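Local atomic coordinates of glycosyl hydrolase, family 38 (Enterococcus faecalis, PDB entry 5KBP), a protein that probably hydrolyses alpha-mannosidic linkages in carbohydrates, as a metal-dependent alpha-mannosidase of glycoside hydrolase family 38. Residues H16-Y25 with H353-V364; V748-E756 with A768-Y778. All blocks are in the same frame, centred on the assembly; numbering follows the deposited sequence.

Contact 1 (H16-Y25 with H353-V364); sequences HWDREWYLPY and HDSICGCSVDEV
Ser355 OG donates to Glu20 OE1 at 2.8 Å, on the lone pair of that oxygen that points away from OE2. The Glu20 chain is extended beyond CG (chi2 -169°), which carries its carboxylate to Ser355. Glu20 OE1 also forms a salt bridge with Arg371, giving this buried oxygen two partners. Water 1 donates both to Ser355 OG and to Glu20 O. Val364 CG1 packs on the Glu20 methylenes, 3.6 Å from Glu20 CG. One backbone bond joins the segments: Val361 N donates to Trp21 O at 3.2 Å and 156°. Ser360 OG donates to Asp354 O. The Trp21 indole lies between Asp354 OD2, 3.3 Å above one face, and Tyr22 CD1 on the other. His353 NE2 lies 2.9 Å from Asp18 OD1, carboxylate and ring planes 71° apart. Asp354 OD2 is 2.8 Å from Asp18 OD1; both are acceptors, so no hydrogen bond joins them. His16 meets His353 rim to rim, CE1 to CE1 at 3.9 Å, while His16 ND1 is hydrogen-bonded to Asp234. His16, Asp18 and His353 are consistent with the zinc site of family 38, where a His-x-Asp motif, a later histidine and the nucleophilic aspartate bind the metal; no metal is modelled here.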
# COMPACT_ATOMS: atom_id res chain seq x y z
N HIS A 16 -6.00 14.31 20.42
CA HIS A 16 -4.72 13.82 19.92
C HIS A 16 -4.97 12.61 19.03
O HIS A 16 -5.31 11.53 19.53
CB HIS A 16 -3.80 13.47 21.08
CG HIS A 16 -2.43 13.02 20.65
ND1 HIS A 16 -2.00 11.72 20.79
CD2 HIS A 16 -1.41 13.70 20.09
CE1 HIS A 16 -0.76 11.62 20.32
NE2 HIS A 16 -0.38 12.81 19.89
N TRP A 17 -4.82 12.78 17.73
CA TRP A 17 -5.25 11.78 16.75
C TRP A 17 -4.04 11.11 16.11
O TRP A 17 -3.49 11.60 15.13
CB TRP A 17 -6.15 12.41 15.70
CG TRP A 17 -6.89 11.37 14.95
CD1 TRP A 17 -6.55 10.81 13.76
CD2 TRP A 17 -8.11 10.74 15.36
NE1 TRP A 17 -7.48 9.87 13.39
CE2 TRP A 17 -8.45 9.81 14.36
CE3 TRP A 17 -8.94 10.87 16.47
CZ2 TRP A 17 -9.59 9.01 14.44
CZ3 TRP A 17 -10.08 10.08 16.55
CH2 TRP A 17 -10.39 9.16 15.54
N ASP A 18 -3.65 9.97 16.67
CA ASP A 18 -2.68 9.11 16.01
C ASP A 18 -3.29 8.57 14.73
O ASP A 18 -4.30 7.86 14.76
CB ASP A 18 -2.26 7.97 16.94
CG ASP A 18 -1.69 8.48 18.26
OD1 ASP A 18 -0.51 8.88 18.28
OD2 ASP A 18 -2.42 8.47 19.27
N ARG A 19 -2.67 8.91 13.59
CA ARG A 19 -3.26 8.60 12.30
C ARG A 19 -3.42 7.10 12.10
O ARG A 19 -4.41 6.64 11.51
CB ARG A 19 -2.40 9.20 11.18
CG ARG A 19 -3.08 9.28 9.83
CD ARG A 19 -2.34 10.24 8.92
NE ARG A 19 -2.94 10.32 7.59
CZ ARG A 19 -2.59 9.57 6.56
NH1 ARG A 19 -1.62 8.67 6.69
NH2 ARG A 19 -3.19 9.72 5.39
N GLU A 20 -2.47 6.31 12.60
CA GLU A 20 -2.55 4.86 12.54
C GLU A 20 -1.76 4.29 13.70
O GLU A 20 -0.63 4.72 13.96
CB GLU A 20 -2.02 4.33 11.20
CG GLU A 20 -0.77 5.04 10.71
CD GLU A 20 -0.42 4.67 9.28
OE1 GLU A 20 0.69 5.01 8.83
OE2 GLU A 20 -1.27 4.05 8.60
N TRP A 21 -2.35 3.33 14.41
CA TRP A 21 -1.72 2.77 15.60
C TRP A 21 -2.14 1.32 15.83
O TRP A 21 -1.68 0.42 15.12
CB TRP A 21 -2.05 3.62 16.83
CG TRP A 21 -1.21 3.30 18.03
CD1 TRP A 21 -0.08 2.53 18.07
CD2 TRP A 21 -1.44 3.74 19.38
NE1 TRP A 21 0.41 2.46 19.35
CE2 TRP A 21 -0.40 3.20 20.17
CE3 TRP A 21 -2.41 4.54 19.98
CZ2 TRP A 21 -0.32 3.43 21.54
CZ3 TRP A 21 -2.32 4.76 21.34
CH2 TRP A 21 -1.29 4.21 22.11
N TYR A 22 -3.01 1.08 16.81
CA TYR A 22 -3.40 -0.27 17.18
C TYR A 22 -4.48 -0.84 16.27
O TYR A 22 -4.76 -2.05 16.35
CB TYR A 22 -3.87 -0.32 18.63
CG TYR A 22 -4.95 0.68 18.99
CD1 TYR A 22 -4.62 1.96 19.41
CD2 TYR A 22 -6.29 0.34 18.92
CE1 TYR A 22 -5.60 2.88 19.74
CE2 TYR A 22 -7.28 1.26 19.25
CZ TYR A 22 -6.92 2.52 19.66
OH TYR A 22 -7.89 3.44 20.00
N LEU A 23 -5.09 -0.03 15.43
CA LEU A 23 -6.04 -0.47 14.42
C LEU A 23 -5.44 -0.28 13.03
O LEU A 23 -4.50 0.50 12.85
CB LEU A 23 -7.36 0.31 14.53
CG LEU A 23 -8.27 0.01 15.72
CD1 LEU A 23 -9.46 0.96 15.72
CD2 LEU A 23 -8.73 -1.43 15.67
N PRO A 24 -5.95 -1.00 12.02
CA PRO A 24 -5.59 -0.66 10.64
C PRO A 24 -5.95 0.79 10.34
O PRO A 24 -6.84 1.37 10.98
CB PRO A 24 -6.42 -1.64 9.81
CG PRO A 24 -6.66 -2.80 10.72
CD PRO A 24 -6.80 -2.20 12.09
N TYR A 25 -5.25 1.37 9.37
CA TYR A 25 -5.36 2.80 9.12
C TYR A 25 -6.80 3.24 8.90
O TYR A 25 -7.26 4.23 9.49
CB TYR A 25 -4.51 3.20 7.91
CG TYR A 25 -4.89 4.56 7.37
CD1 TYR A 25 -4.57 5.71 8.07
CD2 TYR A 25 -5.58 4.69 6.17
CE1 TYR A 25 -4.92 6.96 7.59
CE2 TYR A 25 -5.94 5.94 5.68
CZ TYR A 25 -5.61 7.07 6.40
OH TYR A 25 -5.96 8.31 5.92
N HIS A 353 4.55 9.60 14.60
CA HIS A 353 5.45 8.90 15.52
C HIS A 353 5.10 7.43 15.65
O HIS A 353 5.99 6.57 15.65
CB HIS A 353 5.46 9.59 16.89
CG HIS A 353 4.11 9.67 17.54
ND1 HIS A 353 3.17 10.60 17.18
CD2 HIS A 353 3.56 8.94 18.54
CE1 HIS A 353 2.09 10.45 17.93
NE2 HIS A 353 2.30 9.44 18.76
N ASP A 354 3.81 7.10 15.72
CA ASP A 354 3.42 5.69 15.79
C ASP A 354 3.76 4.93 14.51
O ASP A 354 3.91 3.71 14.55
CB ASP A 354 1.93 5.57 16.10
CG ASP A 354 1.61 5.95 17.53
OD1 ASP A 354 2.53 5.97 18.36
OD2 ASP A 354 0.42 6.23 17.81
N SER A 355 3.88 5.63 13.38
CA SER A 355 4.24 4.96 12.13
C SER A 355 5.74 4.66 12.07
O SER A 355 6.14 3.49 11.99
CB SER A 355 3.83 5.83 10.94
OG SER A 355 2.42 5.97 10.87
N ILE A 356 6.57 5.70 12.13
CA ILE A 356 8.00 5.52 11.89
C ILE A 356 8.68 4.81 13.06
O ILE A 356 9.69 4.12 12.87
CB ILE A 356 8.66 6.88 11.59
CG1 ILE A 356 10.11 6.70 11.16
CG2 ILE A 356 8.55 7.81 12.80
CD1 ILE A 356 10.28 5.88 9.90
N CYS A 357 8.14 4.93 14.28
CA CYS A 357 8.72 4.22 15.41
C CYS A 357 8.52 2.71 15.30
O CYS A 357 9.18 1.96 16.03
CB CYS A 357 8.12 4.72 16.73
SG CYS A 357 8.65 6.38 17.21
N GLY A 358 7.64 2.26 14.42
CA GLY A 358 7.37 0.84 14.29
C GLY A 358 6.59 0.25 15.44
O GLY A 358 6.73 -0.94 15.73
N CYS A 359 5.76 1.05 16.10
CA CYS A 359 4.99 0.61 17.26
C CYS A 359 3.49 0.57 16.94
O CYS A 359 2.66 0.99 17.74
CB CYS A 359 5.26 1.51 18.46
SG CYS A 359 4.94 3.27 18.17
N SER A 360 3.14 0.05 15.77
CA SER A 360 1.76 -0.15 15.36
C SER A 360 1.55 -1.64 15.07
O SER A 360 2.44 -2.46 15.25
CB SER A 360 1.43 0.72 14.15
OG SER A 360 1.51 2.10 14.47
N VAL A 361 0.35 -1.97 14.60
CA VAL A 361 0.03 -3.35 14.25
C VAL A 361 0.52 -3.63 12.83
O VAL A 361 0.87 -2.71 12.09
CB VAL A 361 -1.47 -3.64 14.40
CG1 VAL A 361 -1.85 -3.67 15.87
CG2 VAL A 361 -2.28 -2.59 13.66
N ASP A 362 0.54 -4.92 12.45
CA ASP A 362 1.18 -5.32 11.20
C ASP A 362 0.55 -4.64 9.99
O ASP A 362 1.25 -4.27 9.04
CB ASP A 362 1.12 -6.84 11.03
CG ASP A 362 1.93 -7.57 12.08
OD1 ASP A 362 2.67 -6.90 12.84
OD2 ASP A 362 1.84 -8.81 12.14
N GLU A 363 -0.78 -4.48 9.99
CA GLU A 363 -1.45 -3.90 8.84
C GLU A 363 -0.99 -2.47 8.58
O GLU A 363 -0.91 -2.04 7.42
CB GLU A 363 -2.97 -3.93 9.03
CG GLU A 363 -3.56 -5.33 9.15
CD GLU A 363 -3.41 -5.92 10.54
OE1 GLU A 363 -3.12 -7.13 10.64
OE2 GLU A 363 -3.56 -5.17 11.53
N VAL A 364 -0.68 -1.73 9.64
CA VAL A 364 -0.24 -0.35 9.49
C VAL A 364 1.10 -0.29 8.75
O VAL A 364 1.28 0.50 7.82
CB VAL A 364 -0.15 0.35 10.86
CG1 VAL A 364 0.60 1.66 10.74
CG2 VAL A 364 -1.54 0.58 11.43
O HOH W 1 0.83 6.99 13.14
O HOH W 2 -3.04 0.16 7.73

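Contact 2 (V748-E756 with A768-Y778); sequences VTLIRCVGE and AQCQGEYTFKY
Leu750 lies directly over the Phe776 ring. Leu750 CB is 4.0 Å from the Phe776 ring centroid and only 2° off the normal, a CH-pi contact. Phe776 CG stands anti to the carbonyl carbon (chi1 -47°), and the ring reaches the Leu750 carbonyl. Phe776 CE1 is 3.1 Å from Leu750 O, and Phe776 CZ is 3.8 Å from Ile751 CB. Ile751 and Phe776 cross at about a right angle. Ile751 then reaches on with an extended chain (chi1 -172°), and CD1 settles over the centre of the Tyr774 ring. Ile751 CD1 touches Cys770 CB at 3.6 Å. Leu750 CD2 touches Phe776 CB and the Tyr778 ring. Both Leu750 and Ile751 point at the second strand because they form a classic beta bulge opposite Leu674. Further along, the bent Gln769 side chain runs along the backbone of Cys753 and Val754, and Gln769 CD comes 3.1 Å from Val754 O. Gln769 OE1 comes 3.3 Å from Cys753 CB, and its hydrogen bond is to Asp671 N. Val754 N makes a weak bond to Ala768 O at 3.4 Å. Strands 748-753 and 772-778 belong to different sheets, with axes 8.5 Å apart at their closest and running nearly antiparallel. Such face-to-face packing through an apolar layer is typical of a beta sandwich, as in the mutarotase-like C-terminal region of family 38.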
# COMPACT_ATOMS: atom_id res chain seq x y z
N VAL A 748 26.16 -0.72 17.87
CA VAL A 748 25.11 -0.31 16.95
C VAL A 748 24.14 -1.47 16.79
O VAL A 748 24.54 -2.58 16.43
CB VAL A 748 25.68 0.13 15.59
CG1 VAL A 748 24.55 0.41 14.61
CG2 VAL A 748 26.57 1.35 15.75
N THR A 749 22.86 -1.22 17.06
CA THR A 749 21.84 -2.25 16.93
C THR A 749 21.48 -2.45 15.47
O THR A 749 21.10 -1.49 14.78
CB THR A 749 20.59 -1.87 17.74
OG1 THR A 749 20.94 -1.72 19.12
CG2 THR A 749 19.52 -2.95 17.60
N LEU A 750 21.60 -3.68 14.99
CA LEU A 750 21.28 -3.99 13.61
C LEU A 750 19.80 -4.32 13.42
O LEU A 750 19.16 -3.79 12.51
CB LEU A 750 22.15 -5.16 13.12
CG LEU A 750 23.66 -4.95 13.18
CD1 LEU A 750 24.39 -6.18 12.66
CD2 LEU A 750 24.06 -3.72 12.40
N ILE A 751 19.25 -5.17 14.28
CA ILE A 751 17.88 -5.63 14.13
C ILE A 751 17.38 -6.07 15.50
O ILE A 751 18.12 -6.67 16.28
CB ILE A 751 17.78 -6.76 13.07
CG1 ILE A 751 16.32 -7.11 12.76
CG2 ILE A 751 18.55 -8.00 13.52
CD1 ILE A 751 16.17 -8.11 11.63
N ARG A 752 16.12 -5.76 15.79
CA ARG A 752 15.49 -6.13 17.05
C ARG A 752 14.11 -6.69 16.75
O ARG A 752 13.31 -6.04 16.07
CB ARG A 752 15.39 -4.94 18.00
CG ARG A 752 14.96 -5.31 19.41
CD ARG A 752 15.04 -4.13 20.36
NE ARG A 752 14.01 -3.14 20.09
CZ ARG A 752 12.80 -3.15 20.65
NH1 ARG A 752 11.91 -2.21 20.36
NH2 ARG A 752 12.48 -4.11 21.51
N CYS A 753 13.84 -7.90 17.25
CA CYS A 753 12.65 -8.66 16.88
C CYS A 753 11.80 -8.92 18.11
O CYS A 753 12.27 -9.51 19.09
CB CYS A 753 13.05 -9.98 16.21
SG CYS A 753 14.37 -9.80 14.98
N VAL A 754 10.54 -8.49 18.06
CA VAL A 754 9.58 -8.69 19.14
C VAL A 754 8.27 -9.18 18.53
O VAL A 754 8.10 -9.21 17.31
CB VAL A 754 9.35 -7.42 19.97
CG1 VAL A 754 10.58 -7.11 20.80
CG2 VAL A 754 9.01 -6.25 19.05
N GLY A 755 7.34 -9.56 19.40
CA GLY A 755 6.10 -10.17 18.94
C GLY A 755 4.82 -9.43 19.28
O GLY A 755 3.74 -9.83 18.84
N GLU A 756 4.92 -8.34 20.05
CA GLU A 756 3.74 -7.60 20.47
C GLU A 756 3.99 -6.11 20.34
O GLU A 756 5.14 -5.64 20.38
CB GLU A 756 3.35 -7.93 21.91
CG GLU A 756 4.40 -7.55 22.94
CD GLU A 756 3.85 -7.51 24.35
OE1 GLU A 756 2.61 -7.57 24.51
OE2 GLU A 756 4.65 -7.40 25.30
N ALA A 768 6.55 -7.92 13.38
CA ALA A 768 7.59 -7.18 14.08
C ALA A 768 8.80 -8.04 14.39
O ALA A 768 9.82 -7.51 14.85
CB ALA A 768 7.03 -6.58 15.37
N GLN A 769 8.71 -9.36 14.17
CA GLN A 769 9.86 -10.24 14.34
C GLN A 769 10.88 -10.09 13.21
O GLN A 769 11.96 -10.69 13.30
CB GLN A 769 9.40 -11.70 14.43
CG GLN A 769 8.50 -12.00 15.62
CD GLN A 769 9.25 -12.06 16.94
OE1 GLN A 769 10.46 -11.83 16.99
NE2 GLN A 769 8.54 -12.36 18.02
N CYS A 770 10.54 -9.35 12.16
CA CYS A 770 11.49 -8.99 11.10
C CYS A 770 12.15 -10.22 10.48
O CYS A 770 13.37 -10.32 10.39
CB CYS A 770 12.54 -8.01 11.62
SG CYS A 770 11.86 -6.46 12.25
N GLN A 771 11.32 -11.17 10.07
CA GLN A 771 11.82 -12.38 9.44
C GLN A 771 12.14 -12.13 7.97
O GLN A 771 11.39 -11.45 7.27
CB GLN A 771 10.80 -13.52 9.56
CG GLN A 771 10.39 -13.86 10.99
CD GLN A 771 11.49 -14.54 11.78
OE1 GLN A 771 11.61 -15.76 11.77
NE2 GLN A 771 12.30 -13.75 12.47
N GLY A 772 13.27 -12.68 7.52
CA GLY A 772 13.61 -12.65 6.12
C GLY A 772 15.00 -12.11 5.89
O GLY A 772 15.82 -12.02 6.82
N GLU A 773 15.27 -11.74 4.64
CA GLU A 773 16.58 -11.25 4.24
C GLU A 773 16.75 -9.79 4.62
O GLU A 773 15.84 -8.97 4.45
CB GLU A 773 16.76 -11.41 2.72
CG GLU A 773 16.67 -12.85 2.22
CD GLU A 773 18.03 -13.51 2.12
OE1 GLU A 773 18.09 -14.76 2.13
OE2 GLU A 773 19.04 -12.79 2.02
N TYR A 774 17.94 -9.45 5.13
CA TYR A 774 18.25 -8.09 5.53
C TYR A 774 19.70 -7.78 5.19
O TYR A 774 20.57 -8.65 5.26
CB TYR A 774 18.01 -7.86 7.02
CG TYR A 774 16.54 -7.73 7.38
CD1 TYR A 774 15.77 -8.85 7.67
CD2 TYR A 774 15.93 -6.48 7.43
CE1 TYR A 774 14.44 -8.73 8.00
CE2 TYR A 774 14.60 -6.35 7.76
CZ TYR A 774 13.85 -7.48 8.04
OH TYR A 774 12.52 -7.35 8.36
N THR A 775 19.95 -6.52 4.83
CA THR A 775 21.29 -6.03 4.53
C THR A 775 21.50 -4.72 5.28
O THR A 775 20.76 -3.76 5.07
CB THR A 775 21.48 -5.81 3.03
OG1 THR A 775 21.30 -7.05 2.33
CG2 THR A 775 22.88 -5.27 2.74
N PHE A 776 22.51 -4.70 6.15
CA PHE A 776 22.82 -3.53 6.97
C PHE A 776 24.10 -2.89 6.46
O PHE A 776 25.14 -3.55 6.38
CB PHE A 776 22.97 -3.93 8.44
CG PHE A 776 21.87 -4.82 8.94
CD1 PHE A 776 20.62 -4.30 9.25
CD2 PHE A 776 22.08 -6.18 9.10
CE1 PHE A 776 19.61 -5.12 9.71
CE2 PHE A 776 21.07 -7.00 9.56
CZ PHE A 776 19.83 -6.47 9.86
N LYS A 777 24.01 -1.61 6.10
CA LYS A 777 25.14 -0.85 5.58
C LYS A 777 25.64 0.11 6.66
O LYS A 777 24.87 0.93 7.16
CB LYS A 777 24.76 -0.09 4.32
CG LYS A 777 24.40 -0.98 3.14
CD LYS A 777 24.09 -0.16 1.90
CE LYS A 777 23.75 -1.05 0.72
NZ LYS A 777 23.44 -0.26 -0.51
N TYR A 778 26.91 -0.00 7.01
CA TYR A 778 27.53 0.84 8.02
C TYR A 778 29.03 0.88 7.74
O TYR A 778 29.54 0.19 6.86
CB TYR A 778 27.21 0.33 9.43
CG TYR A 778 27.57 -1.13 9.68
CD1 TYR A 778 26.79 -2.16 9.17
CD2 TYR A 778 28.67 -1.47 10.46
CE1 TYR A 778 27.11 -3.48 9.40
CE2 TYR A 778 28.99 -2.79 10.70
CZ TYR A 778 28.21 -3.79 10.17
OH TYR A 778 28.53 -5.11 10.40

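The two contacts lie side by side, their centres about 19 Å apart. They meet where the end of 353-364 approaches the start of 768-778, with Asp362 OD1 4.0 Å from Ala768 N. Asp362 is tied by a salt bridge to Arg303, which also touches Ala768, and by a hydrogen bond to Glu767 N. Helix 304-332, beginning next to Arg303, packs on Ile751, Cys770, Tyr774 and Phe776 of contact 2. Contact 1 probably contributes part of the active site, whereas contact 2 is apolar packing between two sheets. Contact 1 also touches the second subunit; contact 2 does not. Both lie away from Phe253 and Tyr256, calcium-binding residues of this protein, with no calcium bound to this chain.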